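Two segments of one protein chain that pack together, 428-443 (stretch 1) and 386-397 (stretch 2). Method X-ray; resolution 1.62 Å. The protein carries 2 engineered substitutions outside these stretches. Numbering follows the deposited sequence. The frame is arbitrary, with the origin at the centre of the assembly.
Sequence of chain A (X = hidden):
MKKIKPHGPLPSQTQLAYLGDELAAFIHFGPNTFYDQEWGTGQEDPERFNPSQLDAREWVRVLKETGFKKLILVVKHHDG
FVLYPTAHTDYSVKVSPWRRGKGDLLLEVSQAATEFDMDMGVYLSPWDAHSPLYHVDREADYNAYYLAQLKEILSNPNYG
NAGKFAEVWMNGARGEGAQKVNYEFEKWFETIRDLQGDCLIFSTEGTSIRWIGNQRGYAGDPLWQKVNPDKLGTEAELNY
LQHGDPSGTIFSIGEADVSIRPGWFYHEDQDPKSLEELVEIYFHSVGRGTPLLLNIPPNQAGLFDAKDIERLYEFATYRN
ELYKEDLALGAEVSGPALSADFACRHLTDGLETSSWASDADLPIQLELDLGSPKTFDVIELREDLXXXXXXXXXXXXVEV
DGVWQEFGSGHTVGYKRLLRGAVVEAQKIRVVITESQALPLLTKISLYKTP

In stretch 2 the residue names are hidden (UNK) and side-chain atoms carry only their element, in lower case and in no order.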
# COMPACT_ATOMS: atom_id res chain seq x y z
N LYS A 428 0.41 1.74 -26.92
CA LYS A 428 1.06 0.47 -26.65
C LYS A 428 1.34 0.30 -25.15
O LYS A 428 1.83 1.22 -24.50
CB LYS A 428 2.33 0.31 -27.49
CG LYS A 428 2.06 0.36 -28.99
CD LYS A 428 3.27 0.08 -29.84
CE LYS A 428 2.98 0.22 -31.32
NZ LYS A 428 4.15 -0.22 -32.12
N ILE A 429 1.00 -0.89 -24.65
CA ILE A 429 1.13 -1.23 -23.24
C ILE A 429 1.81 -2.58 -23.13
O ILE A 429 1.54 -3.47 -23.94
CB ILE A 429 -0.27 -1.26 -22.57
CG1 ILE A 429 -1.03 0.07 -22.70
CG2 ILE A 429 -0.18 -1.71 -21.12
CD1 ILE A 429 -1.89 0.16 -23.97
N ARG A 430 2.67 -2.78 -22.11
CA ARG A 430 3.23 -4.10 -21.86
C ARG A 430 2.82 -4.55 -20.46
O ARG A 430 2.89 -3.75 -19.51
CB ARG A 430 4.76 -4.12 -21.92
CG ARG A 430 5.28 -4.08 -23.36
CD ARG A 430 6.73 -3.66 -23.49
NE ARG A 430 7.08 -3.78 -24.91
CZ ARG A 430 8.28 -3.51 -25.42
NH1 ARG A 430 9.29 -3.14 -24.64
NH2 ARG A 430 8.48 -3.64 -26.73
N VAL A 431 2.35 -5.80 -20.38
CA VAL A 431 2.13 -6.47 -19.11
C VAL A 431 3.24 -7.51 -18.99
O VAL A 431 3.38 -8.41 -19.84
CB VAL A 431 0.72 -7.07 -19.02
CG1 VAL A 431 0.53 -7.92 -17.75
CG2 VAL A 431 -0.31 -5.94 -19.00
N VAL A 432 4.03 -7.42 -17.91
CA VAL A 432 5.17 -8.30 -17.76
C VAL A 432 5.00 -9.10 -16.48
O VAL A 432 5.01 -8.52 -15.39
CB VAL A 432 6.51 -7.53 -17.77
CG1 VAL A 432 7.70 -8.49 -17.74
CG2 VAL A 432 6.64 -6.60 -18.97
N ILE A 433 4.92 -10.42 -16.63
CA ILE A 433 4.83 -11.36 -15.51
C ILE A 433 6.26 -11.79 -15.16
O ILE A 433 6.92 -12.45 -15.96
CB ILE A 433 3.91 -12.55 -15.82
CG1 ILE A 433 2.48 -12.08 -16.16
CG2 ILE A 433 3.91 -13.56 -14.66
CD1 ILE A 433 1.60 -13.18 -16.67
N THR A 434 6.70 -11.53 -13.91
CA THR A 434 8.10 -11.71 -13.54
C THR A 434 8.30 -12.84 -12.53
O THR A 434 9.40 -13.38 -12.38
CB THR A 434 8.76 -10.40 -13.09
OG1 THR A 434 8.14 -9.95 -11.86
CG2 THR A 434 8.67 -9.33 -14.16
N GLU A 435 7.23 -13.19 -11.81
CA GLU A 435 7.31 -14.32 -10.89
C GLU A 435 5.95 -15.02 -10.81
O GLU A 435 4.92 -14.35 -10.77
CB GLU A 435 7.74 -13.85 -9.50
CG GLU A 435 8.09 -15.03 -8.62
CD GLU A 435 8.46 -14.66 -7.20
OE1 GLU A 435 9.36 -13.81 -7.06
OE2 GLU A 435 7.92 -15.30 -6.25
N SER A 436 5.93 -16.37 -10.83
CA SER A 436 4.70 -17.12 -10.80
C SER A 436 4.97 -18.51 -10.25
O SER A 436 6.02 -19.10 -10.57
CB SER A 436 4.05 -17.14 -12.19
OG SER A 436 2.77 -17.72 -12.17
N GLN A 437 4.05 -19.02 -9.44
CA GLN A 437 4.23 -20.34 -8.83
C GLN A 437 4.07 -21.47 -9.83
O GLN A 437 4.53 -22.58 -9.56
CB GLN A 437 3.27 -20.56 -7.67
CG GLN A 437 3.38 -19.48 -6.60
CD GLN A 437 2.66 -19.90 -5.33
OE1 GLN A 437 1.77 -20.75 -5.32
NE2 GLN A 437 3.10 -19.34 -4.20
N ALA A 438 3.40 -21.18 -10.96
CA ALA A 438 3.15 -22.17 -12.00
C ALA A 438 2.93 -21.40 -13.30
O ALA A 438 2.92 -20.17 -13.29
CB ALA A 438 1.96 -23.03 -11.68
N LEU A 439 2.79 -22.13 -14.42
CA LEU A 439 2.67 -21.39 -15.67
C LEU A 439 1.47 -20.45 -15.58
O LEU A 439 0.40 -20.85 -15.14
CB LEU A 439 2.62 -22.34 -16.87
CG LEU A 439 1.32 -23.08 -17.14
CD1 LEU A 439 0.38 -22.23 -17.99
CD2 LEU A 439 1.58 -24.41 -17.85
N PRO A 440 1.62 -19.15 -15.95
CA PRO A 440 0.54 -18.19 -15.73
C PRO A 440 -0.60 -18.34 -16.72
O PRO A 440 -0.35 -18.67 -17.89
CB PRO A 440 1.20 -16.81 -15.84
CG PRO A 440 2.51 -17.05 -16.58
CD PRO A 440 2.87 -18.51 -16.37
N LEU A 441 -1.83 -18.10 -16.22
CA LEU A 441 -3.03 -17.92 -17.03
C LEU A 441 -3.62 -16.55 -16.70
O LEU A 441 -3.68 -16.13 -15.53
CB LEU A 441 -4.08 -18.98 -16.70
CG LEU A 441 -3.68 -20.42 -17.02
CD1 LEU A 441 -3.22 -21.10 -15.74
CD2 LEU A 441 -4.87 -21.18 -17.61
N LEU A 442 -4.16 -15.89 -17.73
CA LEU A 442 -4.97 -14.70 -17.50
C LEU A 442 -6.21 -14.83 -18.39
O LEU A 442 -6.08 -15.36 -19.50
CB LEU A 442 -4.21 -13.43 -17.89
CG LEU A 442 -3.02 -13.00 -17.03
CD1 LEU A 442 -2.34 -11.82 -17.69
CD2 LEU A 442 -3.51 -12.62 -15.62
N THR A 443 -7.35 -14.34 -17.91
CA THR A 443 -8.60 -14.44 -18.66
C THR A 443 -8.94 -13.14 -19.37
O THR A 443 -9.77 -13.15 -20.29
CB THR A 443 -9.77 -14.84 -17.76
OG1 THR A 443 -10.03 -13.82 -16.78
CG2 THR A 443 -9.54 -16.17 -17.08
N UNK A 386 -10.02 -21.18 -11.28
CA UNK A 386 -10.41 -22.59 -11.32
C UNK A 386 -9.18 -23.47 -11.47
O UNK A 386 -9.24 -24.67 -11.18
n UNK A 386 -15.91 -22.17 -14.30
c UNK A 386 -14.85 -21.57 -13.45
c UNK A 386 -12.64 -22.11 -12.44
c UNK A 386 -11.32 -22.86 -12.53
c UNK A 386 -13.50 -22.22 -13.70
N UNK A 387 -8.07 -22.89 -11.92
CA UNK A 387 -6.82 -23.63 -12.06
C UNK A 387 -5.80 -23.21 -10.99
O UNK A 387 -4.63 -23.60 -11.02
c UNK A 387 -6.29 -23.44 -13.48
c UNK A 387 -6.91 -23.70 -15.91
c UNK A 387 -6.32 -25.72 -14.55
c UNK A 387 -6.95 -24.33 -14.53
N UNK A 388 -6.27 -22.43 -10.00
CA UNK A 388 -5.43 -22.02 -8.88
C UNK A 388 -4.71 -20.68 -9.08
O UNK A 388 -4.40 -20.26 -10.20
N UNK A 389 -4.44 -19.99 -7.97
CA UNK A 389 -3.76 -18.70 -8.02
C UNK A 389 -2.26 -18.91 -8.18
O UNK A 389 -1.66 -19.76 -7.49
o UNK A 389 -4.55 -16.33 -4.51
c UNK A 389 -3.91 -15.77 -5.40
c UNK A 389 -4.03 -17.98 -6.69
c UNK A 389 -3.55 -16.52 -6.67
n UNK A 389 -3.52 -14.49 -5.35
N UNK A 390 -1.61 -18.12 -9.06
CA UNK A 390 -0.23 -18.42 -9.44
C UNK A 390 0.70 -17.21 -9.42
O UNK A 390 1.83 -17.32 -8.94
n UNK A 390 -2.54 -24.09 -12.96
c UNK A 390 -1.30 -20.69 -12.47
n UNK A 390 -0.75 -23.08 -13.97
n UNK A 390 -2.06 -21.91 -12.46
c UNK A 390 -1.77 -23.03 -13.12
c UNK A 390 -0.21 -19.03 -10.86
c UNK A 390 -1.05 -20.30 -11.00
N UNK A 391 0.24 -16.06 -9.94
CA UNK A 391 1.15 -14.95 -10.20
C UNK A 391 1.60 -14.32 -8.89
O UNK A 391 0.75 -14.06 -8.04
c UNK A 391 0.51 -13.91 -11.13
c UNK A 391 0.38 -14.53 -12.52
c UNK A 391 1.35 -12.64 -11.18
c UNK A 391 -0.56 -13.75 -13.46
N UNK A 392 2.90 -14.07 -8.76
CA UNK A 392 3.46 -13.49 -7.55
C UNK A 392 4.11 -12.13 -7.79
O UNK A 392 4.43 -11.42 -6.82
c UNK A 392 4.46 -14.48 -6.95
N UNK A 393 4.37 -11.76 -9.07
CA UNK A 393 4.91 -10.43 -9.34
C UNK A 393 4.68 -10.07 -10.80
O UNK A 393 4.86 -10.92 -11.67
c UNK A 393 6.40 -10.36 -9.06
N UNK A 394 4.30 -8.81 -11.02
CA UNK A 394 4.13 -8.35 -12.40
C UNK A 394 4.36 -6.84 -12.44
O UNK A 394 4.29 -6.15 -11.42
c UNK A 394 -0.24 -6.32 -10.99
c UNK A 394 1.63 -7.93 -12.30
c UNK A 394 2.73 -8.75 -12.93
c UNK A 394 0.23 -7.47 -10.39
c UNK A 394 0.28 -5.93 -12.22
c UNK A 394 1.15 -8.29 -11.04
c UNK A 394 1.19 -6.74 -12.87
N UNK A 395 4.60 -6.29 -13.64
CA UNK A 395 4.60 -4.85 -13.78
C UNK A 395 3.99 -4.48 -15.13
O UNK A 395 3.80 -5.34 -16.00
c UNK A 395 7.05 -4.65 -14.49
n UNK A 395 7.78 -5.81 -14.30
c UNK A 395 8.66 -5.95 -15.28
c UNK A 395 7.53 -4.08 -15.63
n UNK A 395 8.52 -4.90 -16.11
c UNK A 395 5.99 -4.22 -13.54
N UNK A 396 3.65 -3.21 -15.28
CA UNK A 396 2.98 -2.72 -16.48
C UNK A 396 3.76 -1.50 -16.96
O UNK A 396 4.18 -0.65 -16.18
c UNK A 396 0.82 -1.73 -17.33
c UNK A 396 0.76 -3.52 -15.63
c UNK A 396 1.54 -2.31 -16.11
N UNK A 397 3.95 -1.41 -18.29
CA UNK A 397 4.61 -0.24 -18.84
C UNK A 397 3.79 0.30 -20.00
O UNK A 397 2.98 -0.42 -20.58
c UNK A 397 6.81 -1.53 -18.54
c UNK A 397 8.09 -1.82 -19.28
o UNK A 397 8.07 -2.21 -20.44
n UNK A 397 9.20 -1.57 -18.62
c UNK A 397 6.01 -0.57 -19.39
O HOH W 1 7.75 -7.15 -11.87
O HOH W 2 9.81 -2.76 -22.12

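Position 386 has four carbons in a row ending in a nitrogen. The chain reaches nothing on stretch 1. This is Lys386.

Position 387 has four carbons, forked at the second. One tip lies 3.7 Å from CD2 of Leu441. The fork identifies Leu387, and the tip is CD1.

Position 388 has no side-chain atoms. Its phi/psi of 93/152 would jam a CB against the carbonyl O of the residue before. This is Gly388.

Position 389 has three carbons, the third carrying one oxygen and one nitrogen. Its CB points away from stretch 1. The terminal amide makes this Gln389, and its hydrogen bonds lie elsewhere in the structure.

Position 390 has three carbons, a nitrogen, then a carbon carrying two more nitrogens. One of the two end nitrogens lies 2.8 Å from Leu439 O. The group is a guanidinium, so the residue is Arg390. That nitrogen is NH1, which donates to Leu439 O near the guanidinium plane. Leu441 CD1 covers one face and Ala438 CB the opposite one. NH2 donates to Leu387 O at 2.9 Å, which ties the side chain to its own stretch. The backbone O of Arg390 accepts from Gln437 N at 2.8 Å.

Position 391 has four carbons, forked at the first, with one arm two carbons long. The end of the longer arm lies 3.9 Å from Ile433 CD1 and 3.8 Å from Leu442 CD2. This is Ile391, and that end is CD1. CG1 lies 4.1 Å from Pro440 CB.

Position 392 has a single carbon, 3.6 Å from Glu435 OE2. It is Ala392. Its N donates to Glu435 O at 2.9 Å.

Position 393 also has a single carbon, 3.3 Å from Thr434 OG1 and 3.8 Å from Glu435 CB. It is Ala393. Its N also donates to Glu435 O, at 3.1 Å. Its O accepts from Thr434 N at 3.0 Å and Glu435 N at 3.3 Å. These shared acceptors accompany the beta bulges here.

Position 394 has one carbon and then a six-carbon ring. Its CB lies 4.2 Å from Ile433 CA, and the end of the ring leads away from stretch 1. That is Phe394.

Position 395 has one carbon and then a five-membered ring of three carbons and two nitrogens. Val432 CB sits over the ring face, 3.8 Å from the centroid, a CH-pi contact. This is His395. A water bridges ND1 to Thr434 OG1.

Position 396 has one carbon carrying two more. One branch carbon lies 3.9 Å from Ile429 CG2. It is Val396, and that branch is CG1. CG2 lies 4.3 Å from Val431 CG2.

Position 397 has three carbons, the third carrying one oxygen and one nitrogen. The end oxygen lies 3.6 Å from Arg430 CD. This is Gln397. A water links its OE1 to Arg430 NH1.

The contact is an antiparallel strand pair. Paired backbone bonds join Arg430 with Gln397 and Val432 with His395. Ile391, Phe394 and Val396 share one sheet face with Val431 and Ile433. Ala393, His395 and Gln397 share the other with Arg430, Val432 and Glu435. Beyond the strands, Arg390 fastens the turn through Leu439 O.

Stretch 2 (386-397) KLGQRIAAFHVQ
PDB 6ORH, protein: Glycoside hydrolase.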